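Local coordinates for protein CTD kinase subunit gamma (PDB 5CE7) that probably serves as the gamma subunit of the CTDK kinase complex that hyperphosphorylates the RNA polymerase II tail, this piece being its non-canonical CTD-interacting domain, at residues 8-13 with 28-33; 60-65 with 110-115; 66-71 with 79-84; 87-92 with 128-133. All coordinates share one frame; numbering follows the deposited sequence.

Interaction 1. Residues 8-13 with 28-33; sequences MTFLQL and AQFAIK
The carbonyl oxygen of Met8 is gripped twice, both times by Gln12: its backbone N gives the ordinary helical bond, and its side-chain NE2 reaches back in a weak one, 3.4 Å from NE2 to Met8 O. That pairing lies on the side of helix 3-14 turned from residues 28-33; the meeting itself is apolar. The two short segments run nearly antiparallel (159° between their directions) with axes 10.2 Å apart. Phe30 is the wedge. With CG anti to its backbone N (chi1 -175°), its ring reaches across to the other helix and meets three of that helix's side chains. Thr9 lies at the far end of the ring, its methyl CG2 3.7 Å from Phe30 CE1. That methyl is anti to the Thr9 backbone N, while OG1 turns beside the N and bonds to the carbonyl of Glu5, so the hydroxyl is satisfied within its own helix. Phe10 meets Phe30 obliquely: CD1 of Phe10 comes to 3.8 Å from Phe30 CD2, and Phe10 CB lies as near to Phe30 CE2. The root of the Phe30 side chain is met by Leu13, whose CD2 stands 3.8 Å from Phe30 CB, the two side chains crossing at about a right angle. One step along, Ala31 sets its methyl 3.9 Å from Phe10 CE1. Phe10 then continues inward to Phe63, Leu41 and Ile45. This is antiparallel helix-on-helix packing at the N-terminal end of the all-helical right-handed superhelix that forms the CTD-interacting domain.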
loop_
_atom_site.group_PDB
_atom_site.type_symbol
_atom_site.label_atom_id
_atom_site.label_comp_id
_atom_site.label_asym_id
_atom_site.label_seq_id
_atom_site.Cartn_x
_atom_site.Cartn_y
_atom_site.Cartn_z
HETATM N N MSE A 8 -6.894 -15.435 6.705
HETATM C CA MSE A 8 -8.186 -15.703 6.061
HETATM C C MSE A 8 -9.141 -14.505 6.157
HETATM O O MSE A 8 -9.713 -14.053 5.152
HETATM C CB MSE A 8 -8.861 -16.936 6.682
HETATM C CG MSE A 8 -10.166 -17.308 5.972
HETATM SE SE MSE A 8 -9.865 -17.746 4.083
HETATM C CE MSE A 8 -8.938 -19.421 4.387
ATOM N N THR A 9 -9.315 -14.009 7.372
ATOM C CA THR A 9 -10.152 -12.842 7.619
ATOM C C THR A 9 -9.627 -11.598 6.903
ATOM O O THR A 9 -10.395 -10.860 6.267
ATOM C CB THR A 9 -10.287 -12.571 9.126
ATOM O OG1 THR A 9 -10.821 -13.736 9.766
ATOM C CG2 THR A 9 -11.234 -11.390 9.383
ATOM N N PHE A 10 -8.322 -11.357 7.000
ATOM C CA PHE A 10 -7.732 -10.180 6.360
ATOM C C PHE A 10 -7.917 -10.209 4.842
ATOM O O PHE A 10 -8.261 -9.194 4.234
ATOM C CB PHE A 10 -6.254 -10.024 6.750
ATOM C CG PHE A 10 -5.626 -8.730 6.299
ATOM C CD1 PHE A 10 -6.131 -7.501 6.730
ATOM C CD2 PHE A 10 -4.504 -8.736 5.474
ATOM C CE1 PHE A 10 -5.538 -6.306 6.332
ATOM C CE2 PHE A 10 -3.910 -7.540 5.071
ATOM C CZ PHE A 10 -4.422 -6.331 5.501
ATOM N N LEU A 11 -7.710 -11.369 4.230
ATOM C CA LEU A 11 -7.919 -11.509 2.790
ATOM C C LEU A 11 -9.370 -11.175 2.388
ATOM O O LEU A 11 -9.601 -10.518 1.372
ATOM C CB LEU A 11 -7.506 -12.915 2.297
ATOM C CG LEU A 11 -5.999 -13.185 2.122
ATOM C CD1 LEU A 11 -5.729 -14.665 1.828
ATOM C CD2 LEU A 11 -5.405 -12.281 1.005
ATOM N N GLN A 12 -10.337 -11.628 3.185
ATOM C CA GLN A 12 -11.746 -11.295 2.950
ATOM C C GLN A 12 -11.989 -9.790 3.063
ATOM O O GLN A 12 -12.661 -9.192 2.226
ATOM C CB GLN A 12 -12.654 -12.067 3.913
ATOM C CG GLN A 12 -12.658 -13.578 3.675
ATOM C CD GLN A 12 -13.530 -14.313 4.674
ATOM O OE1 GLN A 12 -14.753 -14.209 4.644
ATOM N NE2 GLN A 12 -12.899 -15.055 5.570
ATOM N N LEU A 13 -11.432 -9.168 4.097
ATOM C CA LEU A 13 -11.505 -7.717 4.235
ATOM C C LEU A 13 -10.875 -6.981 3.039
ATOM O O LEU A 13 -11.437 -6.005 2.532
ATOM C CB LEU A 13 -10.832 -7.290 5.542
ATOM C CG LEU A 13 -11.725 -6.953 6.740
ATOM C CD1 LEU A 13 -13.142 -7.459 6.586
ATOM C CD2 LEU A 13 -11.092 -7.429 8.047
ATOM N N ALA A 28 -7.723 -1.801 7.626
ATOM C CA ALA A 28 -6.622 -1.139 8.321
ATOM C C ALA A 28 -6.702 -1.326 9.831
ATOM O O ALA A 28 -5.681 -1.559 10.487
ATOM C CB ALA A 28 -6.583 0.354 7.970
ATOM N N GLN A 29 -7.906 -1.217 10.386
ATOM C CA GLN A 29 -8.112 -1.432 11.823
ATOM C C GLN A 29 -7.788 -2.869 12.240
ATOM O O GLN A 29 -7.191 -3.101 13.304
ATOM C CB GLN A 29 -9.545 -1.073 12.243
ATOM C CG GLN A 29 -9.819 0.429 12.247
ATOM C CD GLN A 29 -11.283 0.771 12.461
ATOM O OE1 GLN A 29 -12.175 0.022 12.061
ATOM N NE2 GLN A 29 -11.535 1.916 13.091
ATOM N N PHE A 30 -8.197 -3.825 11.410
ATOM C CA PHE A 30 -7.877 -5.237 11.635
ATOM C C PHE A 30 -6.369 -5.481 11.638
ATOM O O PHE A 30 -5.847 -6.154 12.524
ATOM C CB PHE A 30 -8.526 -6.121 10.563
ATOM C CG PHE A 30 -8.334 -7.597 10.796
ATOM C CD1 PHE A 30 -9.243 -8.315 11.560
ATOM C CD2 PHE A 30 -7.247 -8.266 10.248
ATOM C CE1 PHE A 30 -9.067 -9.684 11.777
ATOM C CE2 PHE A 30 -7.061 -9.625 10.464
ATOM C CZ PHE A 30 -7.976 -10.331 11.226
ATOM N N ALA A 31 -5.677 -4.958 10.630
ATOM C CA ALA A 31 -4.237 -5.142 10.511
ATOM C C ALA A 31 -3.512 -4.629 11.743
ATOM O O ALA A 31 -2.506 -5.210 12.166
ATOM C CB ALA A 31 -3.700 -4.445 9.249
ATOM N N ILE A 32 -4.033 -3.544 12.312
ATOM C CA ILE A 32 -3.411 -2.882 13.459
ATOM C C ILE A 32 -3.767 -3.602 14.748
ATOM O O ILE A 32 -2.923 -3.785 15.627
ATOM C CB ILE A 32 -3.828 -1.388 13.546
ATOM C CG1 ILE A 32 -3.134 -0.590 12.435
ATOM C CG2 ILE A 32 -3.494 -0.812 14.916
ATOM C CD1 ILE A 32 -3.767 0.741 12.130
ATOM N N LYS A 33 -5.018 -4.028 14.847
ATOM C CA LYS A 33 -5.472 -4.803 16.001
ATOM C C LYS A 33 -4.654 -6.081 16.149
ATOM O O LYS A 33 -4.452 -6.581 17.258
ATOM C CB LYS A 33 -6.951 -5.130 15.846
ATOM C CG LYS A 33 -7.515 -6.131 16.853
ATOM C CD LYS A 33 -7.574 -5.568 18.269
ATOM C CE LYS A 33 -8.148 -6.605 19.242
ATOM N NZ LYS A 33 -8.074 -6.182 20.673
#

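Interaction 2. Residues 60-65 with 110-115; sequences IMYFVD and RKVLQS
Helices 54-73 and 100-118 run side by side and almost parallel here, 14° apart in direction with axes at 9.9 Å, two neighbouring helices of the right-handed superhelix of the CTD-interacting domain. Arg110 opens the second segment by leaning the other way, to salt bridges with Glu135 and Glu138 of helix 124-139. Lys111 comes next, its chain folded so that CE lies 4.3 Å from Tyr62 CE1, a loose contact at the outer margin; its NZ is paired with the sulfonate of a bound buffer molecule. Val112 carries most of the apolar contact. Its two methyls divide the work: CG2 touches Met61 CG at 3.8 Å and comes to the Tyr62 ring at the edge, near the ring plane, 3.9 Å from CD1, whereas CG1 rests 4.0 Å from Asp65 CB. Met61 (selenomethionine) bends at both chi2 and chi3, which brings its SE beside Val112 CG1 as well. Leu113 starts out away from helix 54-73 and packs on Met131 and Ala130 of helix 124-139. Ser115 ends the segment by turning the contact polar. Its OG, anti to the backbone N (chi1 178°), reaches the buried carboxylate of Asp65, which also forms a salt bridge with Lys119; that positive charge would be expected to favour the ionised acid. The bond runs from Ser115 OG to the syn lone pair of Asp65 OD1, 2.8 Å away.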
loop_
_atom_site.group_PDB
_atom_site.type_symbol
_atom_site.label_atom_id
_atom_site.label_comp_id
_atom_site.label_asym_id
_atom_site.label_seq_id
_atom_site.Cartn_x
_atom_site.Cartn_y
_atom_site.Cartn_z
ATOM N N ILE A 60 -5.294 -1.180 -3.561
ATOM C CA ILE A 60 -4.369 -1.613 -2.516
ATOM C C ILE A 60 -3.341 -0.533 -2.175
ATOM O O ILE A 60 -2.971 -0.368 -1.022
ATOM C CB ILE A 60 -3.666 -2.941 -2.880
ATOM C CG1 ILE A 60 -4.685 -4.088 -2.833
ATOM C CG2 ILE A 60 -2.518 -3.202 -1.905
ATOM C CD1 ILE A 60 -4.222 -5.376 -3.496
HETATM N N MSE A 61 -2.890 0.210 -3.181
HETATM C CA MSE A 61 -2.036 1.382 -2.955
HETATM C C MSE A 61 -2.744 2.427 -2.074
HETATM O O MSE A 61 -2.146 2.989 -1.156
HETATM C CB MSE A 61 -1.648 1.996 -4.302
HETATM C CG MSE A 61 -0.553 3.100 -4.280
HETATM SE SE MSE A 61 1.180 2.413 -3.611
HETATM C CE MSE A 61 2.311 2.982 -5.094
ATOM N N TYR A 62 -4.015 2.692 -2.351
ATOM C CA TYR A 62 -4.776 3.609 -1.497
ATOM C C TYR A 62 -4.852 3.041 -0.083
ATOM O O TYR A 62 -4.643 3.762 0.895
ATOM C CB TYR A 62 -6.199 3.800 -2.007
ATOM C CG TYR A 62 -6.333 4.421 -3.366
ATOM C CD1 TYR A 62 -5.395 5.326 -3.853
ATOM C CD2 TYR A 62 -7.428 4.110 -4.168
ATOM C CE1 TYR A 62 -5.555 5.908 -5.117
ATOM C CE2 TYR A 62 -7.589 4.676 -5.416
ATOM C CZ TYR A 62 -6.655 5.571 -5.883
ATOM O OH TYR A 62 -6.845 6.108 -7.136
ATOM N N PHE A 63 -5.187 1.757 0.025
ATOM C CA PHE A 63 -5.254 1.091 1.335
ATOM C C PHE A 63 -3.950 1.226 2.134
ATOM O O PHE A 63 -3.962 1.429 3.360
ATOM C CB PHE A 63 -5.580 -0.403 1.186
ATOM C CG PHE A 63 -5.317 -1.190 2.446
ATOM C CD1 PHE A 63 -6.103 -0.991 3.574
ATOM C CD2 PHE A 63 -4.267 -2.090 2.516
ATOM C CE1 PHE A 63 -5.852 -1.686 4.745
ATOM C CE2 PHE A 63 -4.012 -2.800 3.685
ATOM C CZ PHE A 63 -4.812 -2.592 4.800
ATOM N N VAL A 64 -2.825 1.076 1.441
ATOM C CA VAL A 64 -1.505 1.227 2.056
ATOM C C VAL A 64 -1.345 2.632 2.632
ATOM O O VAL A 64 -0.754 2.825 3.686
ATOM C CB VAL A 64 -0.382 0.941 1.021
ATOM C CG1 VAL A 64 0.921 1.615 1.420
ATOM C CG2 VAL A 64 -0.211 -0.562 0.825
ATOM N N ASP A 65 -1.867 3.621 1.923
ATOM C CA ASP A 65 -1.830 5.004 2.400
ATOM C C ASP A 65 -2.687 5.128 3.669
ATOM O O ASP A 65 -2.248 5.665 4.680
ATOM C CB ASP A 65 -2.342 5.927 1.291
ATOM C CG ASP A 65 -2.052 7.402 1.548
ATOM O OD1 ASP A 65 -1.341 7.751 2.505
ATOM O OD2 ASP A 65 -2.526 8.220 0.746
ATOM N N ARG A 110 1.111 9.083 -7.747
ATOM C CA ARG A 110 1.680 10.347 -7.292
ATOM C C ARG A 110 0.966 10.885 -6.059
ATOM O O ARG A 110 1.604 11.444 -5.164
ATOM C CB ARG A 110 1.691 11.400 -8.413
ATOM C CG ARG A 110 2.662 11.063 -9.536
ATOM C CD ARG A 110 2.908 12.254 -10.457
ATOM N NE ARG A 110 3.903 11.934 -11.479
ATOM C CZ ARG A 110 3.656 11.827 -12.779
ATOM N NH1 ARG A 110 2.427 12.031 -13.254
ATOM N NH2 ARG A 110 4.651 11.525 -13.608
ATOM N N LYS A 111 -0.352 10.730 -6.003
ATOM C CA LYS A 111 -1.101 11.228 -4.848
ATOM C C LYS A 111 -0.670 10.490 -3.584
ATOM O O LYS A 111 -0.436 11.101 -2.536
ATOM C CB LYS A 111 -2.611 11.088 -5.071
ATOM C CG LYS A 111 -3.475 11.562 -3.904
ATOM C CD LYS A 111 -4.511 10.508 -3.534
ATOM C CE LYS A 111 -5.435 10.173 -4.709
ATOM N NZ LYS A 111 -6.571 11.136 -4.839
ATOM N N VAL A 112 -0.552 9.170 -3.687
ATOM C CA VAL A 112 -0.130 8.361 -2.549
ATOM C C VAL A 112 1.309 8.676 -2.129
ATOM O O VAL A 112 1.619 8.759 -0.934
ATOM C CB VAL A 112 -0.245 6.853 -2.855
ATOM C CG1 VAL A 112 0.321 6.036 -1.697
ATOM C CG2 VAL A 112 -1.697 6.487 -3.141
ATOM N N LEU A 113 2.189 8.840 -3.109
ATOM C CA LEU A 113 3.592 9.099 -2.803
ATOM C C LEU A 113 3.742 10.417 -2.050
ATOM O O LEU A 113 4.530 10.511 -1.105
ATOM C CB LEU A 113 4.451 9.096 -4.068
ATOM C CG LEU A 113 4.674 7.744 -4.732
ATOM C CD1 LEU A 113 5.473 7.919 -6.017
ATOM C CD2 LEU A 113 5.378 6.761 -3.773
ATOM N N GLN A 114 2.980 11.424 -2.470
ATOM C CA GLN A 114 3.012 12.733 -1.827
ATOM C C GLN A 114 2.510 12.630 -0.389
ATOM O O GLN A 114 3.097 13.190 0.532
ATOM C CB GLN A 114 2.176 13.741 -2.616
ATOM C CG GLN A 114 1.931 15.068 -1.900
ATOM C CD GLN A 114 1.090 16.033 -2.734
ATOM O OE1 GLN A 114 -0.133 16.093 -2.595
ATOM N NE2 GLN A 114 1.747 16.785 -3.612
ATOM N N SER A 115 1.424 11.888 -0.211
ATOM C CA SER A 115 0.863 11.639 1.108
ATOM C C SER A 115 1.875 10.946 2.034
ATOM O O SER A 115 2.101 11.384 3.161
ATOM C CB SER A 115 -0.396 10.789 0.971
ATOM O OG SER A 115 -0.938 10.491 2.240
#

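Interaction 3. Residues 66-71 with 79-84; sequences TLCEMC and GYLNMI
A fully buried, apolar helix-helix contact joins the C-terminal half of helix 54-73 to the start of helix 80-86, the next helix along the chain. The segments are roughly antiparallel, 141° between their directions, and come closest where the CA atoms of Cys68 and Leu81 are 6.0 Å apart. Gly79 holds the N-cap position of the second helix with a positive phi of 61°, a conformation that favours glycine. Immediately after it, the Tyr80 ring is approached from two directions by the first helix. Leu67 lays CD2 over one face, 4.0 Å from Tyr80 CG, while the sulfur of Cys71 comes in at the edge, 4.0 Å from Tyr80 CD2, a Cys sulfur-aromatic contact. The phenol hydroxyl goes further, bonding to the carbonyl of Ala31 on helix 25-33. Cys68 meets two branched residues: its CB is 3.7 Å from Leu81 CD2, and its SG, turned beside the backbone N, is 3.6 Å from Ile84 CD1. Leu81 also spreads its other methyl to the neighbouring turn, CD1 lying 3.9 Å from Cys71 CB. Ile84 CD1 also touches Leu67 CD2, at 4.2 Å. Leu67 and two cysteines of one helix against Tyr80, Leu81 and Ile84 of the other interlock consecutive helices into an antiparallel helical hairpin, a building unit of alpha-helical superhelices such as this one.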
loop_
_atom_site.group_PDB
_atom_site.type_symbol
_atom_site.label_atom_id
_atom_site.label_comp_id
_atom_site.label_asym_id
_atom_site.label_seq_id
_atom_site.Cartn_x
_atom_site.Cartn_y
_atom_site.Cartn_z
ATOM N N THR A 66 -3.909 4.620 3.600
ATOM C CA THR A 66 -4.828 4.602 4.749
ATOM C C THR A 66 -4.251 3.838 5.960
ATOM O O THR A 66 -4.339 4.293 7.118
ATOM C CB THR A 66 -6.194 4.004 4.320
ATOM O OG1 THR A 66 -6.774 4.844 3.308
ATOM C CG2 THR A 66 -7.164 3.881 5.522
ATOM N N LEU A 67 -3.636 2.691 5.686
ATOM C CA LEU A 67 -2.977 1.906 6.721
ATOM C C LEU A 67 -1.871 2.709 7.412
ATOM O O LEU A 67 -1.798 2.757 8.648
ATOM C CB LEU A 67 -2.387 0.622 6.126
ATOM C CG LEU A 67 -1.630 -0.308 7.076
ATOM C CD1 LEU A 67 -2.542 -0.755 8.228
ATOM C CD2 LEU A 67 -1.148 -1.526 6.328
ATOM N N CYS A 68 -0.998 3.325 6.624
ATOM C CA CYS A 68 0.042 4.171 7.202
ATOM C C CYS A 68 -0.543 5.319 8.048
ATOM O O CYS A 68 -0.083 5.562 9.158
ATOM C CB CYS A 68 0.991 4.713 6.114
ATOM S SG CYS A 68 2.042 3.443 5.346
ATOM N N GLU A 69 -1.541 6.023 7.527
ATOM C CA GLU A 69 -2.168 7.117 8.280
ATOM C C GLU A 69 -2.713 6.620 9.612
ATOM O O GLU A 69 -2.513 7.236 10.652
ATOM C CB GLU A 69 -3.294 7.768 7.476
ATOM C CG GLU A 69 -2.812 8.464 6.215
ATOM C CD GLU A 69 -3.945 9.040 5.370
ATOM O OE1 GLU A 69 -5.082 8.538 5.459
ATOM O OE2 GLU A 69 -3.692 10.006 4.619
HETATM N N MSE A 70 -3.393 5.487 9.580
HETATM C CA MSE A 70 -3.961 4.945 10.799
HETATM C C MSE A 70 -2.896 4.424 11.750
HETATM O O MSE A 70 -3.033 4.558 12.957
HETATM C CB MSE A 70 -5.015 3.899 10.469
HETATM C CG MSE A 70 -6.241 4.536 9.812
HETATM SE SE MSE A 70 -7.673 3.258 9.588
HETATM C CE MSE A 70 -7.306 2.182 11.225
ATOM N N CYS A 71 -1.824 3.853 11.211
ATOM C CA CYS A 71 -0.689 3.473 12.053
ATOM C C CYS A 71 -0.169 4.695 12.816
ATOM O O CYS A 71 0.064 4.631 14.023
ATOM C CB CYS A 71 0.436 2.838 11.224
ATOM S SG CYS A 71 0.123 1.132 10.723
ATOM N N GLY A 79 6.933 -1.572 12.244
ATOM C CA GLY A 79 5.948 -2.501 11.730
ATOM C C GLY A 79 5.601 -2.235 10.276
ATOM O O GLY A 79 6.497 -2.154 9.425
ATOM N N TYR A 80 4.309 -2.092 9.988
ATOM C CA TYR A 80 3.855 -1.846 8.615
ATOM C C TYR A 80 4.563 -0.637 7.991
ATOM O O TYR A 80 4.919 -0.657 6.810
ATOM C CB TYR A 80 2.331 -1.663 8.552
ATOM C CG TYR A 80 1.530 -2.853 9.055
ATOM C CD1 TYR A 80 1.551 -4.066 8.383
ATOM C CD2 TYR A 80 0.745 -2.749 10.196
ATOM C CE1 TYR A 80 0.819 -5.159 8.843
ATOM C CE2 TYR A 80 -0.000 -3.819 10.657
ATOM C CZ TYR A 80 0.046 -5.022 9.984
ATOM O OH TYR A 80 -0.689 -6.087 10.458
ATOM N N LEU A 81 4.776 0.404 8.788
ATOM C CA LEU A 81 5.407 1.626 8.305
ATOM C C LEU A 81 6.816 1.379 7.766
ATOM O O LEU A 81 7.179 1.902 6.719
ATOM C CB LEU A 81 5.435 2.694 9.406
ATOM C CG LEU A 81 4.067 3.214 9.845
ATOM C CD1 LEU A 81 4.159 3.887 11.195
ATOM C CD2 LEU A 81 3.503 4.166 8.791
ATOM N N ASN A 82 7.606 0.586 8.482
ATOM C CA ASN A 82 8.955 0.247 8.020
ATOM C C ASN A 82 8.943 -0.652 6.792
ATOM O O ASN A 82 9.799 -0.535 5.921
ATOM C CB ASN A 82 9.778 -0.419 9.136
ATOM C CG ASN A 82 10.214 0.571 10.212
ATOM O OD1 ASN A 82 10.061 1.785 10.054
ATOM N ND2 ASN A 82 10.770 0.054 11.302
HETATM N N MSE A 83 7.986 -1.573 6.733
HETATM C CA MSE A 83 7.904 -2.484 5.598
HETATM C C MSE A 83 7.491 -1.756 4.321
HETATM O O MSE A 83 8.044 -1.977 3.251
HETATM C CB MSE A 83 6.918 -3.616 5.879
HETATM C CG MSE A 83 7.243 -4.418 7.122
HETATM SE SE MSE A 83 5.819 -5.735 7.455
HETATM C CE MSE A 83 6.770 -7.330 6.881
ATOM N N ILE A 84 6.507 -0.882 4.442
ATOM C CA ILE A 84 6.030 -0.121 3.293
ATOM C C ILE A 84 7.090 0.861 2.797
ATOM O O ILE A 84 7.278 1.031 1.589
ATOM C CB ILE A 84 4.706 0.594 3.644
ATOM C CG1 ILE A 84 3.567 -0.435 3.670
ATOM C CG2 ILE A 84 4.423 1.723 2.667
ATOM C CD1 ILE A 84 2.393 -0.090 4.617
#

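Interaction 4. Residues 87-92 with 128-133; sequences DICKLV and KDAMAT
Val92 and Thr133 make the tightest touch: CG1 of Val92 lies 3.6 Å from Thr133 CG2, methyl against methyl, the two side chains crossing obliquely. The second methyl of Val92, CG2, turns to Ala130 and sits 4.0 Å from its CB. From the preceding turn Ile88 adds a looser contact, its CG1 4.4 Å from the same Ala130 CB, so the alanine methyl is flanked by two branched side chains. Cys89 closes the outer side, with SG 3.9 Å from Asp129 CB and beside the backbone of Ala130. The small alanine methyl is consistent with the close backbones: the CA atoms of Cys89 and Ala130 are 5.4 Å apart. The axes approach to 9.4 Å, with the segments nearly parallel at 13°. Within its own helix, Thr133 OG1 donates to Asp129 O, 3.0 Å away, from above the carbonyl plane rather than along a lone pair; the same oxygen also accepts the Thr133 backbone N-H, so it is held twice. The hydroxyl bond is consistent with, and would help fix, the rotamer that puts CG2 anti to the Thr133 backbone N and toward Val92. On the other helix, Asp87 stands at the N-cap position without a capping bond from its side chain, whose OD2 bonds, among others, to the hydroxyl of Tyr42. Helix 100-118 also packs here, Leu113 touching Ile88, while helix 38-51 packs through Trp46 and Leu49 against Leu91, so helix 88-95 is held among helices 38-51, 100-118 and 124-139.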
loop_
_atom_site.group_PDB
_atom_site.type_symbol
_atom_site.label_atom_id
_atom_site.label_comp_id
_atom_site.label_asym_id
_atom_site.label_seq_id
_atom_site.Cartn_x
_atom_site.Cartn_y
_atom_site.Cartn_z
ATOM N N ASP A 87 9.767 -0.983 0.961
ATOM C CA ASP A 87 9.292 -1.558 -0.297
ATOM C C ASP A 87 8.627 -0.565 -1.236
ATOM O O ASP A 87 7.977 -0.978 -2.196
ATOM C CB ASP A 87 8.327 -2.723 -0.031
ATOM C CG ASP A 87 9.001 -3.897 0.671
ATOM O OD1 ASP A 87 10.244 -3.912 0.762
ATOM O OD2 ASP A 87 8.290 -4.807 1.123
ATOM N N ILE A 88 8.775 0.732 -0.974
ATOM C CA ILE A 88 8.011 1.740 -1.728
ATOM C C ILE A 88 8.230 1.688 -3.240
ATOM O O ILE A 88 7.280 1.818 -4.011
ATOM C CB ILE A 88 8.211 3.192 -1.197
ATOM C CG1 ILE A 88 7.213 4.156 -1.862
ATOM C CG2 ILE A 88 9.645 3.673 -1.423
ATOM C CD1 ILE A 88 5.732 3.801 -1.633
ATOM N N CYS A 89 9.467 1.488 -3.674
ATOM C CA CYS A 89 9.724 1.434 -5.109
ATOM C C CYS A 89 9.197 0.137 -5.727
ATOM O O CYS A 89 8.734 0.136 -6.867
ATOM C CB CYS A 89 11.208 1.665 -5.431
ATOM S SG CYS A 89 11.737 3.392 -5.167
ATOM N N LYS A 90 9.246 -0.960 -4.978
ATOM C CA LYS A 90 8.610 -2.197 -5.438
ATOM C C LYS A 90 7.110 -1.993 -5.621
ATOM O O LYS A 90 6.516 -2.438 -6.609
ATOM C CB LYS A 90 8.869 -3.340 -4.449
ATOM C CG LYS A 90 10.327 -3.778 -4.388
ATOM C CD LYS A 90 10.519 -4.972 -3.452
ATOM C CE LYS A 90 11.941 -5.531 -3.542
ATOM N NZ LYS A 90 12.164 -6.667 -2.584
ATOM N N LEU A 91 6.495 -1.319 -4.652
ATOM C CA LEU A 91 5.074 -1.040 -4.711
ATOM C C LEU A 91 4.765 -0.247 -5.975
ATOM O O LEU A 91 3.821 -0.564 -6.692
ATOM C CB LEU A 91 4.617 -0.286 -3.463
ATOM C CG LEU A 91 4.689 -1.164 -2.200
ATOM C CD1 LEU A 91 4.595 -0.361 -0.896
ATOM C CD2 LEU A 91 3.599 -2.232 -2.256
ATOM N N VAL A 92 5.563 0.782 -6.249
ATOM C CA VAL A 92 5.367 1.582 -7.456
ATOM C C VAL A 92 5.502 0.740 -8.727
ATOM O O VAL A 92 4.732 0.892 -9.679
ATOM C CB VAL A 92 6.342 2.797 -7.507
ATOM C CG1 VAL A 92 6.301 3.447 -8.878
ATOM C CG2 VAL A 92 6.004 3.807 -6.414
ATOM N N LYS A 128 11.989 10.860 -4.200
ATOM C CA LYS A 128 12.609 11.227 -5.464
ATOM C C LYS A 128 12.760 10.005 -6.364
ATOM O O LYS A 128 12.458 10.069 -7.553
ATOM C CB LYS A 128 13.974 11.893 -5.241
ATOM C CG LYS A 128 13.903 13.334 -4.716
ATOM C CD LYS A 128 15.290 13.981 -4.690
ATOM C CE LYS A 128 15.244 15.436 -4.227
ATOM N NZ LYS A 128 15.464 15.586 -2.760
ATOM N N ASP A 129 13.239 8.901 -5.798
ATOM C CA ASP A 129 13.376 7.651 -6.545
ATOM C C ASP A 129 12.030 7.138 -7.065
ATOM O O ASP A 129 11.908 6.749 -8.223
ATOM C CB ASP A 129 14.029 6.559 -5.681
ATOM C CG ASP A 129 15.558 6.663 -5.645
ATOM O OD1 ASP A 129 16.136 7.484 -6.389
ATOM O OD2 ASP A 129 16.180 5.909 -4.874
ATOM N N ALA A 130 11.030 7.113 -6.196
ATOM C CA ALA A 130 9.716 6.585 -6.559
ATOM C C ALA A 130 9.024 7.477 -7.591
ATOM O O ALA A 130 8.388 6.989 -8.529
ATOM C CB ALA A 130 8.854 6.430 -5.312
HETATM N N MSE A 131 9.154 8.788 -7.420
HETATM C CA MSE A 131 8.606 9.746 -8.387
HETATM C C MSE A 131 9.283 9.619 -9.754
HETATM O O MSE A 131 8.627 9.742 -10.798
HETATM C CB MSE A 131 8.709 11.182 -7.858
HETATM C CG MSE A 131 7.754 11.479 -6.699
HETATM SE SE MSE A 131 5.861 11.484 -7.239
HETATM C CE MSE A 131 5.900 13.165 -8.258
ATOM N N ALA A 132 10.591 9.365 -9.758
ATOM C CA ALA A 132 11.296 9.159 -11.033
ATOM C C ALA A 132 10.827 7.868 -11.717
ATOM O O ALA A 132 10.783 7.780 -12.940
ATOM C CB ALA A 132 12.811 9.141 -10.828
ATOM N N THR A 133 10.485 6.865 -10.919
ATOM C CA THR A 133 9.970 5.618 -11.461
ATOM C C THR A 133 8.629 5.845 -12.145
ATOM O O THR A 133 8.416 5.396 -13.264
ATOM C CB THR A 133 9.813 4.543 -10.366
ATOM O OG1 THR A 133 11.094 4.285 -9.779
ATOM C CG2 THR A 133 9.268 3.250 -10.962
#

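In the fold
From the N terminus, interaction 1 comes first, closing a short loop between helices 3-14 and 25-33 before any of the others opens. Helix 54-73 then starts two contacts: its middle waits for helix 100-118 in interaction 2, while its last turns pair at once with helix 80-86, so interaction 3 falls wholly within the span of interaction 2. Interaction 4 begins inside that span too but ends beyond it, on helix 124-139, and so crosses interaction 2. Spatially, Phe63 and Tyr80 tie the N-terminal pair to interactions 2 and 3, and Leu113 links interaction 2 to interaction 4; interactions 1 and 4 lie about 25 Å apart, centre to centre.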